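Local coordinates for protein EmGH1 (Erythrobacter marinus, PDB 5Z87) that probably hydrolyses beta-glucosides, and perhaps related xylosides and arabinosides, as a three-domain member of glycosyl hydrolase family 3, at residues L427-S431 with I614-D618; G674-A678 with R690-S694. All blocks are in the same frame, centred on the assembly; numbering follows the deposited sequence. Where two conformers were deposited one is given.

In the fold
Read from the N terminus, the chain first passes through the family's TIM-barrel domain and reaches contact 1 only in the glycosyl hydrolase family 3 C-terminal domain that follows. There the loop between strands 418-422 and 436-440 receives the end of helix 607-615, which closes a long excursion of 182 residues within one domain. Contact 2 opens later, on strand 671-678, and closes a short loop with strand 689-697 in what is probably the fibronectin type III-like domain. The two are in series, neither nested nor crossed, and their centres lie about 34 Å apart. Contact 1 thus joins distant parts of a mixed sheet-and-helix domain, whereas contact 2 pairs neighbouring strands.

Contact 1 of 2, residues L427-S431 with I614-D618; sequences LPLQS and ILFGD
The carbonyl oxygen of Leu615, in the last turn of helix 607-615, accepts the backbone N-H of Leu429, with N and O 2.9 Å apart. The donor lies close to the direction of the C=O bond, but the N-H itself is bent, at 130°. Carbon crowds round the same oxygen: CB and CG of Leu429 both stand 3.5 Å from Leu615 O, and CA of Pro428 is also near. A second link goes through solvent. One water accepts from Ser431 N at 2.8 Å and donates to Phe616 O, joining the loop to the turn that follows the helix.

The Phe616 ring packs beside these polar links. Its CB starts away from the loop, yet with CG anti to the carbonyl carbon (chi1 -79°) the ring comes back toward the loop. Leu429 CD1 lies over one face, while Leu429 CB comes within 3.7 Å of CE1 and Ser431 CB approaches CD1. Tyr469 of helix 462-473 stacks on the ring, and Met437 of strand 436-440 adds further packing. Nearer the start of the loop, the methyls Leu427 CD2 and Leu615 CD2 meet at 4.0 Å.

Pro428, which follows a cis peptide bond, sets its CB 3.5 Å from Gly617 N. Gly617 ends the helix in a Schellman motif with positive phi (91°), and, having no side chain, it lets the proline come close to its N and CA. The chemistry therefore implies a helix end fastened through backbone carbonyls: the last helical one, Leu615 O, is met directly, and that of the following turn, Phe616 O, through water, while leucine, proline and phenylalanine carbons pack around the join in the family 3 C-terminal domain.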
loop_
_atom_site.group_PDB
_atom_site.type_symbol
_atom_site.label_atom_id
_atom_site.label_comp_id
_atom_site.label_asym_id
_atom_site.label_seq_id
_atom_site.Cartn_x
_atom_site.Cartn_y
_atom_site.Cartn_z
ATOM N N LEU A 427 -16.336 32.425 -12.106
ATOM C CA LEU A 427 -17.135 31.819 -13.163
ATOM C C LEU A 427 -18.621 31.900 -12.840
ATOM O O LEU A 427 -19.017 31.887 -11.673
ATOM C CB LEU A 427 -16.740 30.353 -13.368
ATOM C CG LEU A 427 -15.291 30.158 -13.801
ATOM C CD1 LEU A 427 -14.970 28.680 -13.894
ATOM C CD2 LEU A 427 -15.037 30.869 -15.136
ATOM N N PRO A 428 -19.488 32.006 -13.854
ATOM C CA PRO A 428 -19.159 32.069 -15.281
ATOM C C PRO A 428 -18.633 33.429 -15.744
ATOM O O PRO A 428 -19.089 34.474 -15.276
ATOM C CB PRO A 428 -20.498 31.780 -15.944
ATOM C CG PRO A 428 -21.497 32.328 -14.987
ATOM C CD PRO A 428 -20.942 32.013 -13.627
ATOM N N LEU A 429 -17.674 33.401 -16.662
ATOM C CA LEU A 429 -17.347 34.573 -17.453
ATOM C C LEU A 429 -18.594 35.103 -18.167
ATOM O O LEU A 429 -19.556 34.373 -18.422
ATOM C CB LEU A 429 -16.279 34.221 -18.482
ATOM C CG LEU A 429 -15.056 33.468 -17.967
ATOM C CD1 LEU A 429 -14.084 33.225 -19.111
ATOM C CD2 LEU A 429 -14.390 34.239 -16.845
ATOM N N GLN A 430 -18.583 36.393 -18.486
ATOM C CA GLN A 430 -19.660 37.005 -19.262
ATOM C C GLN A 430 -19.141 37.308 -20.662
ATOM O O GLN A 430 -18.176 38.063 -20.813
ATOM C CB GLN A 430 -20.183 38.269 -18.580
ATOM C CG GLN A 430 -21.283 37.983 -17.567
ATOM C CD GLN A 430 -21.455 39.096 -16.548
ATOM O OE1 GLN A 430 -20.543 39.901 -16.327
ATOM N NE2 GLN A 430 -22.626 39.140 -15.910
ATOM N N SER A 431 -19.769 36.703 -21.681
ATOM C CA SER A 431 -19.229 36.802 -23.039
ATOM C C SER A 431 -19.225 38.243 -23.535
ATOM O O SER A 431 -18.231 38.705 -24.109
ATOM C CB SER A 431 -20.017 35.911 -24.001
ATOM O OG SER A 431 -21.414 36.060 -23.832
ATOM N N ILE A 614 -19.323 25.844 -20.560
ATOM C CA ILE A 614 -19.357 25.937 -19.108
ATOM C C ILE A 614 -18.618 27.181 -18.641
ATOM O O ILE A 614 -19.020 27.815 -17.660
ATOM C CB ILE A 614 -18.784 24.653 -18.480
ATOM C CG1 ILE A 614 -19.833 23.551 -18.509
ATOM C CG2 ILE A 614 -18.313 24.882 -17.043
ATOM C CD1 ILE A 614 -19.226 22.167 -18.502
ATOM N N LEU A 615 -17.552 27.569 -19.334
ATOM C CA LEU A 615 -16.829 28.767 -18.919
ATOM C C LEU A 615 -17.710 30.013 -18.981
ATOM O O LEU A 615 -17.517 30.943 -18.191
ATOM C CB LEU A 615 -15.579 28.955 -19.771
ATOM C CG LEU A 615 -14.412 28.044 -19.391
ATOM C CD1 LEU A 615 -13.315 28.113 -20.435
ATOM C CD2 LEU A 615 -13.875 28.413 -18.033
ATOM N N PHE A 616 -18.708 30.033 -19.864
ATOM C CA PHE A 616 -19.507 31.228 -20.103
ATOM C C PHE A 616 -20.935 31.106 -19.579
ATOM O O PHE A 616 -21.748 32.009 -19.798
ATOM C CB PHE A 616 -19.495 31.568 -21.602
ATOM C CG PHE A 616 -18.224 32.263 -22.045
ATOM C CD1 PHE A 616 -18.002 33.598 -21.730
ATOM C CD2 PHE A 616 -17.246 31.580 -22.749
ATOM C CE1 PHE A 616 -16.833 34.240 -22.115
ATOM C CE2 PHE A 616 -16.066 32.210 -23.135
ATOM C CZ PHE A 616 -15.860 33.543 -22.818
ATOM N N GLY A 617 -21.264 30.019 -18.897
ATOM C CA GLY A 617 -22.535 29.926 -18.225
ATOM C C GLY A 617 -23.662 29.330 -19.027
ATOM O O GLY A 617 -24.754 29.149 -18.474
ATOM N N ASP A 618 -23.454 29.026 -20.312
ATOM C CA ASP A 618 -24.523 28.377 -21.069
ATOM C C ASP A 618 -24.854 27.011 -20.483
ATOM O O ASP A 618 -26.012 26.583 -20.506
ATOM C CB ASP A 618 -24.136 28.236 -22.542
ATOM C CG ASP A 618 -23.731 29.558 -23.179
ATOM O OD1 ASP A 618 -24.106 30.627 -22.659
ATOM O OD2 ASP A 618 -23.017 29.526 -24.202
HETATM O O HOH W 1 -21.800 34.864 -21.060
#

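Contact 2 of 2, residues G674-A678 with R690-S694; sequences GAPQA and RVSVS
Gln677 and Ser692 form an antiparallel hydrogen-bonded pair, each backbone N donating to the other's O at 2.9 Å: Gln677 N to Ser692 O, and Ser692 N to Gln677 O. Next to it, Ala678 and Val691 make a non-hydrogen-bonded pair.

The tight part is the face bearing Pro676, Ala678, Val691 and Val693. Val691 spreads its two methyls along the partner strand: CG1, anti to the backbone N (chi1 176°), reaches Pro676 CB at 3.9 Å, while CG2 touches Ala678 CB at 4.1 Å. Val693 CG2 closes on Pro676 from farther along. Strands 764-771 and 778-784 pack against this face through Ile768, Ala770, Thr780 and Ile782.

The face of Gln677 and Ser692 is looser and wetter. Gln677 CB passes Ser692 OG at 3.9 Å, and a water lies 2.8 Å from Ser692 OG. Past Pro676 and Val693 the ladder opens: at the next hydrogen-bonding position a second water accepts from Ser694 N and donates to Ala675 O in place of a direct bond. Gly674 N, one residue out of step with the ladder, donates to Ser694 O at 2.8 Å.

One face packed on a second sheet and the other watered is the pattern of a beta-sandwich, consistent with the fibronectin type III-like domain.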
loop_
_atom_site.group_PDB
_atom_site.type_symbol
_atom_site.label_atom_id
_atom_site.label_comp_id
_atom_site.label_asym_id
_atom_site.label_seq_id
_atom_site.Cartn_x
_atom_site.Cartn_y
_atom_site.Cartn_z
ATOM N N GLY A 674 -32.045 18.813 2.957
ATOM C CA GLY A 674 -32.569 18.302 4.203
ATOM C C GLY A 674 -31.840 17.043 4.634
ATOM O O GLY A 674 -30.983 16.513 3.923
ATOM N N ALA A 675 -32.183 16.572 5.832
ATOM C CA ALA A 675 -31.634 15.330 6.363
ATOM C C ALA A 675 -32.333 14.139 5.715
ATOM O O ALA A 675 -33.497 14.243 5.315
ATOM C CB ALA A 675 -31.813 15.253 7.889
ATOM N N PRO A 676 -31.655 12.995 5.605
ATOM C CA PRO A 676 -32.347 11.789 5.125
ATOM C C PRO A 676 -33.434 11.396 6.109
ATOM O O PRO A 676 -33.263 11.495 7.325
ATOM C CB PRO A 676 -31.234 10.739 5.045
ATOM C CG PRO A 676 -30.188 11.228 6.037
ATOM C CD PRO A 676 -30.233 12.740 5.897
ATOM N N GLN A 677 -34.580 10.991 5.566
ATOM C CA GLN A 677 -35.732 10.564 6.350
ATOM C C GLN A 677 -36.050 9.126 5.975
ATOM O O GLN A 677 -36.370 8.843 4.817
ATOM C CB GLN A 677 -36.952 11.454 6.091
ATOM C CG GLN A 677 -36.733 12.941 6.313
ATOM C CD GLN A 677 -38.025 13.669 6.654
ATOM O OE1 GLN A 677 -38.504 14.514 5.890
ATOM N NE2 GLN A 677 -38.598 13.339 7.808
ATOM N N ALA A 678 -35.954 8.225 6.944
ATOM C CA ALA A 678 -36.329 6.841 6.724
ATOM C C ALA A 678 -37.799 6.677 7.060
ATOM O O ALA A 678 -38.302 7.298 8.001
ATOM C CB ALA A 678 -35.482 5.885 7.570
ATOM N N ARG A 690 -37.435 2.542 2.513
ATOM C CA ARG A 690 -37.459 3.755 1.714
ATOM C C ARG A 690 -36.856 4.914 2.505
ATOM O O ARG A 690 -37.104 5.059 3.705
ATOM C CB ARG A 690 -38.889 4.074 1.283
ATOM C CG ARG A 690 -39.518 2.942 0.487
ATOM C CD ARG A 690 -40.629 3.448 -0.405
ATOM N NE ARG A 690 -41.819 3.747 0.376
ATOM C CZ ARG A 690 -43.000 4.060 -0.147
ATOM N NH1 ARG A 690 -43.149 4.129 -1.467
ATOM N NH2 ARG A 690 -44.029 4.315 0.654
ATOM N N VAL A 691 -36.043 5.719 1.829
ATOM C CA VAL A 691 -35.420 6.897 2.418
ATOM C C VAL A 691 -35.558 8.055 1.435
ATOM O O VAL A 691 -35.302 7.886 0.240
ATOM C CB VAL A 691 -33.940 6.642 2.762
ATOM C CG1 VAL A 691 -33.292 7.919 3.274
ATOM C CG2 VAL A 691 -33.817 5.533 3.805
ATOM N N SER A 692 -35.963 9.226 1.928
ATOM C CA SER A 692 -36.101 10.402 1.079
ATOM C C SER A 692 -35.186 11.523 1.555
ATOM O O SER A 692 -34.844 11.614 2.738
ATOM C CB SER A 692 -37.536 10.911 1.049
ATOM O OG SER A 692 -37.882 11.480 2.296
ATOM N N VAL A 693 -34.798 12.379 0.610
ATOM C CA VAL A 693 -33.889 13.498 0.839
ATOM C C VAL A 693 -34.402 14.674 0.024
ATOM O O VAL A 693 -34.465 14.589 -1.205
ATOM C CB VAL A 693 -32.446 13.179 0.409
ATOM C CG1 VAL A 693 -31.508 14.352 0.742
ATOM C CG2 VAL A 693 -31.961 11.876 1.016
ATOM N N SER A 694 -34.735 15.775 0.686
ATOM C CA SER A 694 -35.133 16.980 -0.033
ATOM C C SER A 694 -33.914 17.819 -0.387
ATOM O O SER A 694 -32.979 17.968 0.412
ATOM C CB SER A 694 -36.130 17.820 0.774
ATOM O OG SER A 694 -35.519 18.439 1.888
HETATM O O HOH W 2 -34.957 15.504 3.410
HETATM O O HOH W 3 -37.162 14.135 2.700
#